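Local coordinates for phage-like element PBSX protein XepA (Bacillus subtilis, PDB 6IA5) that is of unknown function, forms a pentamer and does not seem to take part in host cell lysis, although it belongs to a prophage lytic cassette, at residues E[180-192]-E[256-268]. Residues are numbered along the deposited sequence; the frame is centred on the assembly and turned at random.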
loop_
_atom_site.group_PDB
_atom_site.type_symbol
_atom_site.label_atom_id
_atom_site.label_comp_id
_atom_site.label_asym_id
_atom_site.label_seq_id
_atom_site.Cartn_x
_atom_site.Cartn_y
_atom_site.Cartn_z
ATOM N N PHE E 180 -20.770 -13.112 33.004
ATOM C CA PHE E 180 -22.149 -12.756 33.287
ATOM C C PHE E 180 -22.323 -12.672 34.800
ATOM O O PHE E 180 -22.965 -11.747 35.290
ATOM C CB PHE E 180 -23.116 -13.784 32.685
ATOM C CG PHE E 180 -23.051 -13.877 31.179
ATOM C CD1 PHE E 180 -23.837 -13.050 30.389
ATOM C CD2 PHE E 180 -22.192 -14.781 30.554
ATOM C CE1 PHE E 180 -23.784 -13.132 29.004
ATOM C CE2 PHE E 180 -22.131 -14.865 29.169
ATOM C CZ PHE E 180 -22.930 -14.042 28.396
ATOM N N HIS E 181 -21.767 -13.673 35.499
ATOM C CA HIS E 181 -21.797 -13.825 36.942
ATOM C C HIS E 181 -20.496 -14.495 37.368
ATOM O O HIS E 181 -19.997 -15.406 36.700
ATOM C CB HIS E 181 -22.936 -14.749 37.395
ATOM C CG HIS E 181 -24.310 -14.246 37.112
ATOM N ND1 HIS E 181 -24.990 -13.408 37.973
ATOM C CD2 HIS E 181 -25.141 -14.462 36.070
ATOM C CE1 HIS E 181 -26.181 -13.130 37.492
ATOM N NE2 HIS E 181 -26.301 -13.773 36.316
ATOM N N GLU E 182 -19.959 -14.057 38.510
ATOM C CA GLU E 182 -18.838 -14.737 39.132
ATOM C C GLU E 182 -19.151 -14.968 40.605
ATOM O O GLU E 182 -19.283 -14.014 41.366
ATOM C CB GLU E 182 -17.604 -13.856 38.993
ATOM C CG GLU E 182 -16.374 -14.430 39.650
ATOM C CD GLU E 182 -15.117 -13.851 39.047
ATOM O OE1 GLU E 182 -14.870 -12.628 39.157
ATOM O OE2 GLU E 182 -14.434 -14.633 38.399
ATOM N N ASN E 183 -19.306 -16.237 40.986
ATOM C CA ASN E 183 -19.563 -16.606 42.369
ATOM C C ASN E 183 -20.795 -15.881 42.912
ATOM O O ASN E 183 -20.783 -15.389 44.038
ATOM C CB ASN E 183 -18.337 -16.352 43.244
ATOM C CG ASN E 183 -17.148 -17.165 42.798
ATOM O OD1 ASN E 183 -17.283 -18.345 42.496
ATOM N ND2 ASN E 183 -15.995 -16.525 42.735
ATOM N N ALA E 184 -21.863 -15.824 42.110
ATOM C CA ALA E 184 -23.091 -15.177 42.538
ATOM C C ALA E 184 -23.689 -15.952 43.709
ATOM O O ALA E 184 -23.674 -17.183 43.706
ATOM C CB ALA E 184 -24.056 -15.091 41.386
ATOM N N GLU E 185 -24.217 -15.209 44.691
ATOM C CA GLU E 185 -24.780 -15.796 45.898
ATOM C C GLU E 185 -26.294 -15.646 45.887
ATOM O O GLU E 185 -26.992 -16.364 46.602
ATOM C CB GLU E 185 -24.266 -15.085 47.146
ATOM C CG GLU E 185 -22.784 -15.271 47.383
ATOM C CD GLU E 185 -22.325 -14.493 48.603
ATOM O OE1 GLU E 185 -23.108 -14.427 49.572
ATOM O OE2 GLU E 185 -21.205 -13.937 48.572
ATOM N N SER E 186 -26.795 -14.715 45.069
ATOM C CA SER E 186 -28.223 -14.467 45.012
ATOM C C SER E 186 -28.663 -14.110 43.595
ATOM O O SER E 186 -27.842 -13.787 42.740
ATOM C CB SER E 186 -28.606 -13.394 45.989
ATOM O OG SER E 186 -30.015 -13.308 46.083
ATOM N N ALA E 187 -29.983 -14.198 43.365
ATOM C CA ALA E 187 -30.595 -13.992 42.059
ATOM C C ALA E 187 -30.268 -12.595 41.553
ATOM O O ALA E 187 -30.308 -11.637 42.315
ATOM C CB ALA E 187 -32.085 -14.179 42.160
ATOM N N SER E 188 -29.928 -12.494 40.267
ATOM C CA SER E 188 -29.840 -11.216 39.583
ATOM C C SER E 188 -29.619 -11.447 38.094
ATOM O O SER E 188 -29.318 -12.558 37.679
ATOM C CB SER E 188 -28.783 -10.300 40.173
ATOM O OG SER E 188 -27.488 -10.574 39.669
ATOM N N GLU E 189 -29.747 -10.372 37.314
ATOM C CA GLU E 189 -29.530 -10.453 35.887
ATOM C C GLU E 189 -28.052 -10.643 35.571
ATOM O O GLU E 189 -27.727 -11.308 34.587
ATOM C CB GLU E 189 -30.100 -9.227 35.191
ATOM C CG GLU E 189 -31.598 -9.308 35.116
ATOM C CD GLU E 189 -32.249 -8.223 34.294
ATOM O OE1 GLU E 189 -33.482 -8.098 34.375
ATOM O OE2 GLU E 189 -31.516 -7.520 33.580
ATOM N N GLY E 190 -27.176 -10.072 36.405
ATOM C CA GLY E 190 -25.744 -10.105 36.151
ATOM C C GLY E 190 -25.378 -9.126 35.036
ATOM O O GLY E 190 -26.204 -8.311 34.657
ATOM N N ALA E 191 -24.154 -9.224 34.503
ATOM C CA ALA E 191 -23.702 -8.305 33.473
ATOM C C ALA E 191 -24.221 -8.740 32.094
ATOM O O ALA E 191 -24.377 -9.931 31.820
ATOM C CB ALA E 191 -22.195 -8.225 33.497
ATOM N N ALA E 192 -24.457 -7.746 31.227
ATOM C CA ALA E 192 -24.997 -7.923 29.890
ATOM C C ALA E 192 -23.860 -7.907 28.880
ATOM O O ALA E 192 -23.111 -6.940 28.796
ATOM C CB ALA E 192 -25.996 -6.836 29.585
ATOM N N PHE E 256 -28.684 -9.716 17.835
ATOM C CA PHE E 256 -28.984 -9.186 19.162
ATOM C C PHE E 256 -28.012 -8.059 19.511
ATOM O O PHE E 256 -26.898 -8.030 19.004
ATOM C CB PHE E 256 -28.923 -10.285 20.235
ATOM C CG PHE E 256 -30.123 -11.193 20.243
ATOM C CD1 PHE E 256 -31.315 -10.792 20.837
ATOM C CD2 PHE E 256 -30.080 -12.427 19.610
ATOM C CE1 PHE E 256 -32.426 -11.621 20.827
ATOM C CE2 PHE E 256 -31.208 -13.235 19.569
ATOM C CZ PHE E 256 -32.374 -12.843 20.193
ATOM N N LYS E 257 -28.430 -7.182 20.427
ATOM C CA LYS E 257 -27.570 -6.122 20.921
ATOM C C LYS E 257 -26.851 -6.590 22.185
ATOM O O LYS E 257 -25.673 -6.305 22.369
ATOM C CB LYS E 257 -28.394 -4.854 21.200
ATOM C CG LYS E 257 -29.048 -4.197 19.993
ATOM C CD LYS E 257 -28.152 -3.172 19.312
ATOM C CE LYS E 257 -28.872 -1.987 18.702
ATOM N NZ LYS E 257 -30.212 -2.391 18.229
ATOM N N GLU E 258 -27.563 -7.313 23.057
ATOM C CA GLU E 258 -26.968 -7.777 24.300
ATOM C C GLU E 258 -27.489 -9.165 24.647
ATOM O O GLU E 258 -28.603 -9.527 24.257
ATOM C CB GLU E 258 -27.351 -6.866 25.467
ATOM C CG GLU E 258 -26.893 -5.438 25.277
ATOM C CD GLU E 258 -27.249 -4.536 26.439
ATOM O OE1 GLU E 258 -28.434 -4.178 26.577
ATOM O OE2 GLU E 258 -26.342 -4.224 27.214
ATOM N N ILE E 259 -26.694 -9.891 25.439
ATOM C CA ILE E 259 -27.089 -11.203 25.939
ATOM C C ILE E 259 -26.993 -11.175 27.459
ATOM O O ILE E 259 -26.001 -10.708 28.022
ATOM C CB ILE E 259 -26.212 -12.323 25.325
ATOM C CG1 ILE E 259 -26.281 -12.360 23.791
ATOM C CG2 ILE E 259 -26.542 -13.675 25.958
ATOM C CD1 ILE E 259 -27.665 -12.583 23.224
ATOM N N ILE E 260 -28.039 -11.670 28.113
ATOM C CA ILE E 260 -28.074 -11.700 29.565
ATOM C C ILE E 260 -28.361 -13.141 29.990
ATOM O O ILE E 260 -29.252 -13.797 29.441
ATOM C CB ILE E 260 -29.148 -10.723 30.078
ATOM C CG1 ILE E 260 -28.748 -9.268 29.798
ATOM C CG2 ILE E 260 -29.415 -10.952 31.551
ATOM C CD1 ILE E 260 -29.872 -8.263 29.976
ATOM N N MET E 261 -27.590 -13.614 30.972
ATOM C CA MET E 261 -27.799 -14.922 31.568
ATOM C C MET E 261 -28.226 -14.701 33.010
ATOM O O MET E 261 -27.379 -14.543 33.886
ATOM C CB MET E 261 -26.483 -15.706 31.536
ATOM C CG MET E 261 -25.990 -15.961 30.108
ATOM S SD MET E 261 -26.961 -17.318 29.417
ATOM C CE MET E 261 -27.341 -16.677 27.781
ATOM N N GLU E 262 -29.540 -14.686 33.248
ATOM C CA GLU E 262 -30.070 -14.254 34.526
ATOM C C GLU E 262 -30.151 -15.442 35.483
ATOM O O GLU E 262 -30.722 -16.491 35.156
ATOM C CB GLU E 262 -31.451 -13.618 34.327
ATOM C CG GLU E 262 -32.220 -13.393 35.615
ATOM C CD GLU E 262 -33.543 -12.652 35.455
ATOM O OE1 GLU E 262 -34.030 -12.520 34.320
ATOM O OE2 GLU E 262 -34.079 -12.170 36.455
ATOM N N ILE E 263 -29.602 -15.263 36.693
ATOM C CA ILE E 263 -29.868 -16.228 37.740
ATOM C C ILE E 263 -31.226 -15.892 38.352
ATOM O O ILE E 263 -31.369 -14.858 38.997
ATOM C CB ILE E 263 -28.726 -16.281 38.772
ATOM C CG1 ILE E 263 -27.416 -16.726 38.117
ATOM C CG2 ILE E 263 -29.105 -17.202 39.921
ATOM C CD1 ILE E 263 -26.194 -16.558 38.977
ATOM N N ILE E 264 -32.202 -16.771 38.095
ATOM C CA ILE E 264 -33.587 -16.630 38.516
ATOM C C ILE E 264 -33.666 -16.974 40.000
ATOM O O ILE E 264 -34.377 -16.324 40.766
ATOM C CB ILE E 264 -34.514 -17.542 37.677
ATOM C CG1 ILE E 264 -34.621 -17.060 36.231
ATOM C CG2 ILE E 264 -35.901 -17.673 38.309
ATOM C CD1 ILE E 264 -35.174 -15.646 36.100
ATOM N N SER E 265 -32.940 -18.027 40.382
ATOM C CA SER E 265 -32.884 -18.458 41.764
ATOM C C SER E 265 -31.598 -19.243 41.995
ATOM O O SER E 265 -31.026 -19.807 41.065
ATOM C CB SER E 265 -34.091 -19.261 42.127
ATOM O OG SER E 265 -34.093 -20.471 41.398
ATOM N N ILE E 266 -31.170 -19.259 43.259
ATOM C CA ILE E 266 -29.979 -19.961 43.693
ATOM C C ILE E 266 -30.090 -20.211 45.204
ATOM O O ILE E 266 -30.523 -19.315 45.933
ATOM C CB ILE E 266 -28.740 -19.139 43.305
ATOM C CG1 ILE E 266 -27.426 -19.793 43.730
ATOM C CG2 ILE E 266 -28.841 -17.712 43.790
ATOM C CD1 ILE E 266 -26.219 -19.093 43.192
ATOM N N THR E 267 -29.747 -21.431 45.647
ATOM C CA THR E 267 -29.546 -21.719 47.055
ATOM C C THR E 267 -28.392 -22.704 47.215
ATOM O O THR E 267 -28.117 -23.541 46.343
ATOM C CB THR E 267 -30.798 -22.320 47.729
ATOM O OG1 THR E 267 -31.233 -23.504 47.056
ATOM C CG2 THR E 267 -31.953 -21.354 47.855
ATOM N N GLY E 268 -27.723 -22.604 48.373
ATOM C CA GLY E 268 -26.814 -23.641 48.840
ATOM C C GLY E 268 -25.445 -23.568 48.171
ATOM O O GLY E 268 -24.845 -24.588 47.883
HETATM O O HOH W 1 -26.160 -11.960 32.742
#
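His181 and Ile263 meet face-on: the methyl CD1 of Ile263 sits over the middle of the imidazole, 3.5 Å from the ring centroid, in a CH-pi contact, with Ala184 CB packed against the same methyl. At its edge the ring reaches the strand backbone, His181 NE2 donating a weak, bent hydrogen bond to Met261 O (2.8 Å, 130° at the hydrogen). The Phe180 ring is likewise covered on one face, by Met261. Met261 CG lies 3.6 Å from the centroid, while the bend at chi2 (-78°) carries SD on above that face as a distant Met-aromatic contact; Ile259 O touches the ring edge at CE1. Leu201 and Val203 of strand 200-207 also pack on Phe180. Beyond the rings, Ser188 and Ile263 form a single antiparallel hydrogen-bonded pair, the bond from Ile263 N to Ser188 O (2.9 Å) being the firmer. Ala192 CB rests on Ile260 CG1 (3.7 Å), and Ile266 CG2 on Ser186 CA (3.5 Å). Glu189 is salt-bridged to Lys225 and Glu262 hydrogen-bonded to Trp217, which probably eases their mutual repulsion; their carboxylate planes stand 59° apart. The loop thus lies along strand 258-267 of the curled antiparallel sheet through aliphatic groups on two ring faces and along the backbone, with few direct polar ties fixing its register.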